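Local coordinates for protein tetraacyldisaccharide 4'-kinase (Aquifex aeolicus, PDB 4EHX) that transfers the gamma-phosphate of ATP to the 4'-position of a tetraacyldisaccharide 1-phosphate at the membrane interface, producing lipid IVA in lipid A biosynthesis, at residues Leu6-Ser10 / Arg163-Ala167; Ala231-Leu235 / Tyr264-Thr268; Glu273-Pro279 / Asn290-Leu294. Residues are numbered along the deposited sequence.

Interaction 1: residues Leu6-Ser10 / Arg163-Ala167; sequences LLPFS and RLLPA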
loop_
_atom_site.group_PDB
_atom_site.type_symbol
_atom_site.label_atom_id
_atom_site.label_comp_id
_atom_site.label_asym_id
_atom_site.label_seq_id
_atom_site.Cartn_x
_atom_site.Cartn_y
_atom_site.Cartn_z
ATOM N N LEU A 6 16.874 22.806 1.846
ATOM C CA LEU A 6 16.472 21.797 0.866
ATOM C C LEU A 6 15.653 22.345 -0.306
ATOM O O LEU A 6 15.494 21.678 -1.324
ATOM C CB LEU A 6 15.694 20.679 1.547
ATOM C CG LEU A 6 16.532 19.821 2.492
ATOM C CD1 LEU A 6 15.670 18.745 3.115
ATOM C CD2 LEU A 6 17.717 19.218 1.742
ATOM N N LEU A 7 15.129 23.554 -0.159
ATOM C CA LEU A 7 14.262 24.135 -1.180
ATOM C C LEU A 7 14.885 24.233 -2.587
ATOM O O LEU A 7 14.169 24.083 -3.583
ATOM C CB LEU A 7 13.780 25.514 -0.736
ATOM C CG LEU A 7 12.636 25.522 0.269
ATOM C CD1 LEU A 7 12.543 26.881 0.942
ATOM C CD2 LEU A 7 11.326 25.146 -0.405
ATOM N N PRO A 8 16.201 24.512 -2.680
ATOM C CA PRO A 8 16.825 24.564 -4.009
ATOM C C PRO A 8 16.672 23.248 -4.751
ATOM O O PRO A 8 16.459 23.239 -5.967
ATOM C CB PRO A 8 18.302 24.818 -3.686
ATOM C CG PRO A 8 18.258 25.593 -2.408
ATOM C CD PRO A 8 17.130 24.965 -1.630
ATOM N N PHE A 9 16.781 22.142 -4.021
ATOM C CA PHE A 9 16.608 20.831 -4.616
ATOM C C PHE A 9 15.160 20.630 -5.048
ATOM O O PHE A 9 14.906 20.040 -6.085
ATOM C CB PHE A 9 17.059 19.739 -3.643
ATOM C CG PHE A 9 18.526 19.792 -3.329
ATOM C CD1 PHE A 9 19.461 19.357 -4.260
ATOM C CD2 PHE A 9 18.974 20.297 -2.119
ATOM C CE1 PHE A 9 20.816 19.415 -3.985
ATOM C CE2 PHE A 9 20.331 20.360 -1.836
ATOM C CZ PHE A 9 21.252 19.917 -2.771
ATOM N N SER A 10 14.219 21.142 -4.254
ATOM C CA SER A 10 12.801 21.069 -4.605
ATOM C C SER A 10 12.474 21.797 -5.906
ATOM O O SER A 10 11.726 21.287 -6.728
ATOM C CB SER A 10 11.934 21.632 -3.484
ATOM O OG SER A 10 12.013 20.809 -2.338
ATOM N N ARG A 163 4.839 20.016 0.295
ATOM C CA ARG A 163 5.720 20.558 -0.734
ATOM C C ARG A 163 6.474 19.437 -1.440
ATOM O O ARG A 163 6.594 18.332 -0.917
ATOM C CB ARG A 163 6.727 21.531 -0.111
ATOM C CG ARG A 163 6.108 22.785 0.491
ATOM C CD ARG A 163 7.156 23.618 1.216
ATOM N NE ARG A 163 7.806 22.861 2.284
ATOM C CZ ARG A 163 8.652 23.381 3.170
ATOM N NH1 ARG A 163 8.957 24.673 3.128
ATOM N NH2 ARG A 163 9.192 22.609 4.103
ATOM N N LEU A 164 6.999 19.726 -2.625
ATOM C CA LEU A 164 7.812 18.755 -3.344
ATOM C C LEU A 164 9.042 18.329 -2.546
ATOM O O LEU A 164 9.665 19.142 -1.869
ATOM C CB LEU A 164 8.265 19.331 -4.693
ATOM C CG LEU A 164 7.211 19.235 -5.797
ATOM C CD1 LEU A 164 7.553 20.142 -6.965
ATOM C CD2 LEU A 164 7.078 17.801 -6.250
ATOM N N LEU A 165 9.374 17.041 -2.637
ATOM C CA LEU A 165 10.676 16.521 -2.230
ATOM C C LEU A 165 11.801 17.371 -2.798
ATOM O O LEU A 165 11.695 17.860 -3.926
ATOM C CB LEU A 165 10.856 15.106 -2.794
ATOM C CG LEU A 165 9.979 13.996 -2.218
ATOM C CD1 LEU A 165 9.955 12.804 -3.165
ATOM C CD2 LEU A 165 10.491 13.596 -0.846
ATOM N N PRO A 166 12.904 17.514 -2.045
ATOM C CA PRO A 166 13.084 16.947 -0.702
ATOM C C PRO A 166 12.615 17.867 0.425
ATOM O O PRO A 166 12.596 17.437 1.577
ATOM C CB PRO A 166 14.599 16.748 -0.616
ATOM C CG PRO A 166 15.154 17.824 -1.465
ATOM C CD PRO A 166 14.170 18.040 -2.592
ATOM N N ALA A 167 12.245 19.107 0.118
ATOM C CA ALA A 167 11.768 20.013 1.173
ATOM C C ALA A 167 10.502 19.463 1.845
ATOM O O ALA A 167 10.331 19.570 3.059
ATOM C CB ALA A 167 11.523 21.411 0.629
#

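Interaction 2: residues Ala231-Leu235 / Tyr264-Thr268; sequences AFSGL and YSDFT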
loop_
_atom_site.group_PDB
_atom_site.type_symbol
_atom_site.label_atom_id
_atom_site.label_comp_id
_atom_site.label_asym_id
_atom_site.label_seq_id
_atom_site.Cartn_x
_atom_site.Cartn_y
_atom_site.Cartn_z
ATOM N N ALA A 231 4.679 -5.460 23.102
ATOM C CA ALA A 231 4.640 -4.922 21.748
ATOM C C ALA A 231 6.035 -4.546 21.271
ATOM O O ALA A 231 6.914 -4.206 22.073
ATOM C CB ALA A 231 3.711 -3.718 21.676
ATOM N N PHE A 232 6.231 -4.604 19.957
ATOM C CA PHE A 232 7.514 -4.261 19.368
ATOM C C PHE A 232 7.395 -3.856 17.902
ATOM O O PHE A 232 6.451 -4.234 17.204
ATOM C CB PHE A 232 8.538 -5.384 19.565
ATOM C CG PHE A 232 8.238 -6.643 18.792
ATOM C CD1 PHE A 232 8.663 -6.784 17.477
ATOM C CD2 PHE A 232 7.566 -7.698 19.392
ATOM C CE1 PHE A 232 8.403 -7.939 16.766
ATOM C CE2 PHE A 232 7.300 -8.864 18.686
ATOM C CZ PHE A 232 7.723 -8.985 17.375
ATOM N N SER A 233 8.355 -3.063 17.448
ATOM C CA SER A 233 8.314 -2.526 16.100
ATOM C C SER A 233 9.710 -2.504 15.505
ATOM O O SER A 233 10.684 -2.181 16.188
ATOM C CB SER A 233 7.717 -1.118 16.103
ATOM O OG SER A 233 7.484 -0.677 14.779
ATOM N N GLY A 234 9.794 -2.857 14.228
ATOM C CA GLY A 234 11.063 -2.961 13.538
ATOM C C GLY A 234 11.357 -1.760 12.666
ATOM O O GLY A 234 11.913 -1.900 11.579
ATOM N N LEU A 235 10.958 -0.585 13.139
ATOM C CA LEU A 235 11.419 0.684 12.575
ATOM C C LEU A 235 10.838 1.874 13.339
ATOM O O LEU A 235 10.511 1.761 14.520
ATOM C CB LEU A 235 11.145 0.794 11.064
ATOM C CG LEU A 235 9.725 0.766 10.496
ATOM C CD1 LEU A 235 9.054 2.115 10.633
ATOM C CD2 LEU A 235 9.730 0.285 9.042
ATOM N N TYR A 264 14.944 -10.014 12.059
ATOM C CA TYR A 264 14.512 -10.881 13.155
ATOM C C TYR A 264 15.182 -12.248 13.147
ATOM O O TYR A 264 14.532 -13.276 13.342
ATOM C CB TYR A 264 12.985 -11.009 13.180
ATOM C CG TYR A 264 12.323 -9.704 13.536
ATOM C CD1 TYR A 264 12.092 -9.361 14.864
ATOM C CD2 TYR A 264 11.962 -8.793 12.548
ATOM C CE1 TYR A 264 11.505 -8.155 15.198
ATOM C CE2 TYR A 264 11.374 -7.586 12.871
ATOM C CZ TYR A 264 11.148 -7.273 14.198
ATOM O OH TYR A 264 10.563 -6.076 14.530
ATOM N N SER A 265 16.493 -12.246 12.928
ATOM C CA SER A 265 17.281 -13.468 12.981
ATOM C C SER A 265 17.566 -13.847 14.430
ATOM O O SER A 265 17.736 -15.022 14.750
ATOM C CB SER A 265 18.587 -13.301 12.198
ATOM O OG SER A 265 19.266 -12.112 12.571
ATOM N N ASP A 266 17.599 -12.842 15.303
ATOM C CA ASP A 266 17.903 -13.054 16.717
ATOM C C ASP A 266 16.692 -12.888 17.635
ATOM O O ASP A 266 16.845 -12.813 18.856
ATOM C CB ASP A 266 19.022 -12.111 17.175
ATOM C CG ASP A 266 20.408 -12.647 16.859
ATOM O OD1 ASP A 266 20.570 -13.324 15.822
ATOM O OD2 ASP A 266 21.339 -12.389 17.652
ATOM N N PHE A 267 15.492 -12.832 17.062
ATOM C CA PHE A 267 14.282 -12.669 17.872
ATOM C C PHE A 267 13.936 -13.943 18.655
ATOM O O PHE A 267 13.813 -15.028 18.073
ATOM C CB PHE A 267 13.094 -12.222 17.017
ATOM C CG PHE A 267 11.880 -11.869 17.822
ATOM C CD1 PHE A 267 11.884 -10.756 18.650
ATOM C CD2 PHE A 267 10.741 -12.653 17.767
ATOM C CE1 PHE A 267 10.780 -10.434 19.404
ATOM C CE2 PHE A 267 9.627 -12.330 18.517
ATOM C CZ PHE A 267 9.648 -11.219 19.337
ATOM N N THR A 268 13.788 -13.802 19.972
ATOM C CA THR A 268 13.536 -14.942 20.853
ATOM C C THR A 268 12.391 -14.661 21.826
ATOM O O THR A 268 12.605 -14.171 22.927
ATOM C CB THR A 268 14.791 -15.331 21.640
ATOM O OG1 THR A 268 15.906 -15.452 20.743
ATOM C CG2 THR A 268 14.574 -16.643 22.344
#

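Interaction 3: residues Glu273-Pro279 / Asn290-Leu294; sequences EIYLTTP and NVFAL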
loop_
_atom_site.group_PDB
_atom_site.type_symbol
_atom_site.label_atom_id
_atom_site.label_comp_id
_atom_site.label_asym_id
_atom_site.label_seq_id
_atom_site.Cartn_x
_atom_site.Cartn_y
_atom_site.Cartn_z
ATOM N N GLU A 273 3.612 -15.902 26.385
ATOM C CA GLU A 273 3.318 -14.472 26.291
ATOM C C GLU A 273 2.686 -14.168 24.937
ATOM O O GLU A 273 2.858 -14.925 23.976
ATOM C CB GLU A 273 4.575 -13.617 26.500
ATOM C CG GLU A 273 5.265 -13.808 27.848
ATOM C CD GLU A 273 4.572 -13.075 28.993
ATOM O OE1 GLU A 273 3.815 -12.122 28.719
ATOM O OE2 GLU A 273 4.789 -13.449 30.171
ATOM N N ILE A 274 1.950 -13.061 24.874
ATOM C CA ILE A 274 1.373 -12.584 23.625
ATOM C C ILE A 274 2.090 -11.332 23.151
ATOM O O ILE A 274 2.327 -10.417 23.931
ATOM C CB ILE A 274 -0.121 -12.262 23.773
ATOM C CG1 ILE A 274 -0.881 -13.521 24.195
ATOM C CG2 ILE A 274 -0.673 -11.679 22.456
ATOM C CD1 ILE A 274 -2.353 -13.288 24.465
ATOM N N TYR A 275 2.437 -11.308 21.866
ATOM C CA TYR A 275 3.143 -10.176 21.282
ATOM C C TYR A 275 2.299 -9.503 20.212
ATOM O O TYR A 275 1.553 -10.162 19.478
ATOM C CB TYR A 275 4.476 -10.610 20.660
ATOM C CG TYR A 275 5.442 -11.214 21.653
ATOM C CD1 TYR A 275 5.334 -12.539 22.033
ATOM C CD2 TYR A 275 6.455 -10.451 22.212
ATOM C CE1 TYR A 275 6.212 -13.097 22.959
ATOM C CE2 TYR A 275 7.336 -10.994 23.132
ATOM C CZ TYR A 275 7.208 -12.316 23.500
ATOM O OH TYR A 275 8.088 -12.841 24.408
ATOM N N LEU A 276 2.439 -8.186 20.130
ATOM C CA LEU A 276 1.866 -7.403 19.038
ATOM C C LEU A 276 2.980 -6.675 18.313
ATOM O O LEU A 276 3.891 -6.140 18.942
ATOM C CB LEU A 276 0.848 -6.387 19.565
ATOM C CG LEU A 276 -0.358 -7.010 20.264
ATOM C CD1 LEU A 276 -1.400 -5.947 20.578
ATOM C CD2 LEU A 276 -0.942 -8.113 19.390
ATOM N N THR A 277 2.909 -6.669 16.988
ATOM C CA THR A 277 3.886 -5.964 16.176
ATOM C C THR A 277 3.187 -5.501 14.900
ATOM O O THR A 277 1.957 -5.606 14.795
ATOM C CB THR A 277 5.109 -6.852 15.855
ATOM O OG1 THR A 277 6.093 -6.085 15.149
ATOM C CG2 THR A 277 4.695 -8.077 15.009
ATOM N N THR A 278 3.952 -4.969 13.950
ATOM C CA THR A 278 3.370 -4.474 12.699
ATOM C C THR A 278 3.354 -5.569 11.636
ATOM O O THR A 278 4.134 -6.510 11.700
ATOM C CB THR A 278 4.153 -3.267 12.129
ATOM O OG1 THR A 278 5.431 -3.709 11.644
ATOM C CG2 THR A 278 4.354 -2.192 13.195
ATOM N N PRO A 279 2.474 -5.437 10.632
ATOM C CA PRO A 279 2.452 -6.459 9.574
ATOM C C PRO A 279 3.799 -6.607 8.858
ATOM O O PRO A 279 4.184 -7.726 8.506
ATOM C CB PRO A 279 1.365 -5.949 8.626
ATOM C CG PRO A 279 0.423 -5.194 9.542
ATOM C CD PRO A 279 1.330 -4.514 10.542
ATOM N N ASN A 290 2.306 -16.992 18.803
ATOM C CA ASN A 290 1.901 -16.059 19.848
ATOM C C ASN A 290 2.164 -14.593 19.470
ATOM O O ASN A 290 2.148 -13.720 20.331
ATOM C CB ASN A 290 2.532 -16.420 21.211
ATOM C CG ASN A 290 4.074 -16.394 21.195
ATOM O OD1 ASN A 290 4.711 -16.502 20.141
ATOM N ND2 ASN A 290 4.674 -16.259 22.381
ATOM N N VAL A 291 2.370 -14.338 18.176
ATOM C CA VAL A 291 2.707 -13.004 17.666
ATOM C C VAL A 291 1.655 -12.553 16.659
ATOM O O VAL A 291 1.358 -13.285 15.721
ATOM C CB VAL A 291 4.078 -13.022 16.980
ATOM C CG1 VAL A 291 4.434 -11.648 16.439
ATOM C CG2 VAL A 291 5.151 -13.536 17.946
ATOM N N PHE A 292 1.106 -11.352 16.860
ATOM C CA PHE A 292 -0.021 -10.849 16.073
ATOM C C PHE A 292 0.193 -9.408 15.618
ATOM O O PHE A 292 1.018 -8.683 16.180
ATOM C CB PHE A 292 -1.305 -10.898 16.915
ATOM C CG PHE A 292 -1.614 -12.257 17.474
ATOM C CD1 PHE A 292 -1.035 -12.682 18.659
ATOM C CD2 PHE A 292 -2.475 -13.113 16.808
ATOM C CE1 PHE A 292 -1.306 -13.942 19.166
ATOM C CE2 PHE A 292 -2.757 -14.372 17.315
ATOM C CZ PHE A 292 -2.166 -14.787 18.492
ATOM N N ALA A 293 -0.568 -9.001 14.604
ATOM C CA ALA A 293 -0.629 -7.607 14.173
ATOM C C ALA A 293 -2.073 -7.112 14.271
ATOM O O ALA A 293 -3.001 -7.905 14.368
ATOM C CB ALA A 293 -0.097 -7.452 12.735
ATOM N N LEU A 294 -2.260 -5.801 14.268
ATOM C CA LEU A 294 -3.599 -5.251 14.280
ATOM C C LEU A 294 -4.172 -5.278 12.862
ATOM O O LEU A 294 -3.451 -5.092 11.878
ATOM C CB LEU A 294 -3.581 -3.827 14.818
ATOM C CG LEU A 294 -2.891 -3.620 16.169
ATOM C CD1 LEU A 294 -2.873 -2.140 16.541
ATOM C CD2 LEU A 294 -3.568 -4.439 17.250
HETATM O O HOH W 1 -0.166 -4.016 13.996
#

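Interaction 1: residues Leu6-Ser10 / Arg163-Ala167
Ser10 OG donates a hydrogen bond to Leu164 O at 2.9 Å, tying the start of the N-terminal helix to the loop after helix 157-160. The hydroxyl sits inside the curl of the loop, with Ala167 CB 3.1 Å from Ser10 OG. A CA-H...O contact adds to it, Ser10 CA lying 3.5 Å from Leu165 O. Apolar packing surrounds this. Pro166, preceded by a cis peptide bond, puts its CG 3.5 Å from Phe9 CB and 4.2 Å from Leu6 CB, while the Phe9 ring leads away from the loop. Ala167 is met by two leucines: its CB is 3.9 Å from Leu7 CD2 and 4.3 Å from Leu6 CB. Leu164 also packs on Tyr13 and Glu14, one turn further along the helix. The loop therefore offers the helix a backbone carbonyl and small apolar groups: the serine hydroxyl gives a directional bond to that carbonyl, with largely non-directional apolar packing around it.

Interaction 2: residues Ala231-Leu235 / Tyr264-Thr268
An aromatic cluster of Phe232, Tyr264 and Phe267 joins the C-terminal end of strand 229-233, in the mixed sheet, to the irregular loop that leads from strand 252-257 to strand 275-277. The backbones stay well apart, with Phe232 CA and Phe267 CA 10.9 Å from each other, so the side chains bridge the gap.

Phe232 is the middle member. Its CA-CB bond points toward the loop, and its ring meets both loop aromatics. Phe232 CE2 lies 3.4 Å from Phe267 CZ, and Phe267 CE1 sits over one face of the Phe232 ring; the centroids are 4.7 Å apart and the planes make 41°. On the Tyr264 side the closest atoms are Phe232 CE1 and Tyr264 CE1 at 3.5 Å, with centroids 5.7 Å apart and planes at 50°. Both pairs are oblique and closely packed. Leu285 touches both phenylalanines from a neighbouring loop.

Tyr264 adopts a left-handed backbone conformation (phi 49°, psi 45°) and sends its ring to the point where the strand gives way to loop. There its hydroxyl is hydrogen-bonded to Asp281 of helix 279-282, whose carboxylate also takes the Gly234 backbone NH. One acidic side chain thus joins the two segments indirectly at their polar end. The tight fit suits a glycine: Gly234 CA is 3.3 Å from Tyr264 OH, and a CB modelled at the ideal position on Gly234 would clash with that oxygen.

Interaction 3: residues Glu273-Pro279 / Asn290-Leu294
Apolar side chains line both faces of this pair of parallel strands. On the face of Leu276 and Phe292, Leu276 CD2 packs 3.7 Å from Phe292 CB, Ile274 CG2 approaches Phe292 CD1 at 3.9 Å, and Leu276 CD1 lies 4.2 Å from Leu294 CD2. Helix 237-248 covers part of this face through Leu245 on Leu276 and Val244 and Leu248 on Leu294. The other face holds Tyr275, Thr277, Val291 and Ala293: Tyr275 CB is 4.0 Å from Val291 CG2, and Thr277 CG2 is 3.9 Å from Val291 CG1. Leu282 of the short helix 279-282 touches Val291 and Ala293 there.

Between these faces runs the parallel ladder. Tyr275 N donates to Asn290 O, Phe292 N to Tyr275 O, and Thr277 N to Phe292 O, each at 2.9 Å. The axes of strands 275-277 and 291-294 cross at 43°, approaching to 4.6 Å, and beyond Thr277 the strands part: Thr277 O and Leu294 N are 4.3 Å apart, with water 1 bridging them at 2.8 Å from each.

The opposite end is closed by a side chain, Asn290 ND2 donating to Glu273 O at 2.8 Å. Glu273 itself turns its carboxylate to Lys253 in a salt bridge. Past the water, Thr278 is the N-cap of helix 279-282, its OG1 also hydrogen-bonded to Asp281, and Pro279 CD rests 3.9 Å from Ala293 CB. Strand 275-277, that helix and strand 291-300 make up a beta-alpha-beta unit, in which the chain leaves one strand, passes through a helix and returns alongside in parallel.

In the fold
Interactions 2 and 3 are neighbours, centres about 11 Å apart, joined through adjacent parallel strands 229-233 and 275-277. Phe232 N lies 3.0 Å from Leu276 O, and Phe232 O lies 2.8 Å from Thr277 OG1, both probable hydrogen bonds. Asp281 links them, bonding Tyr264 and Gly234 in one and the N-cap Thr278 in the other. Interaction 1 stands apart, its centre about 34 Å from that of interaction 2 and about 37 Å from that of interaction 3. It approaches the predicted ATP site, with the Leu165 side chain about 4 Å from that of Val46 and about 8 Å from a bound HEPES molecule; in interaction 3, the Pro279 side chain is about 7 Å from that of Thr52.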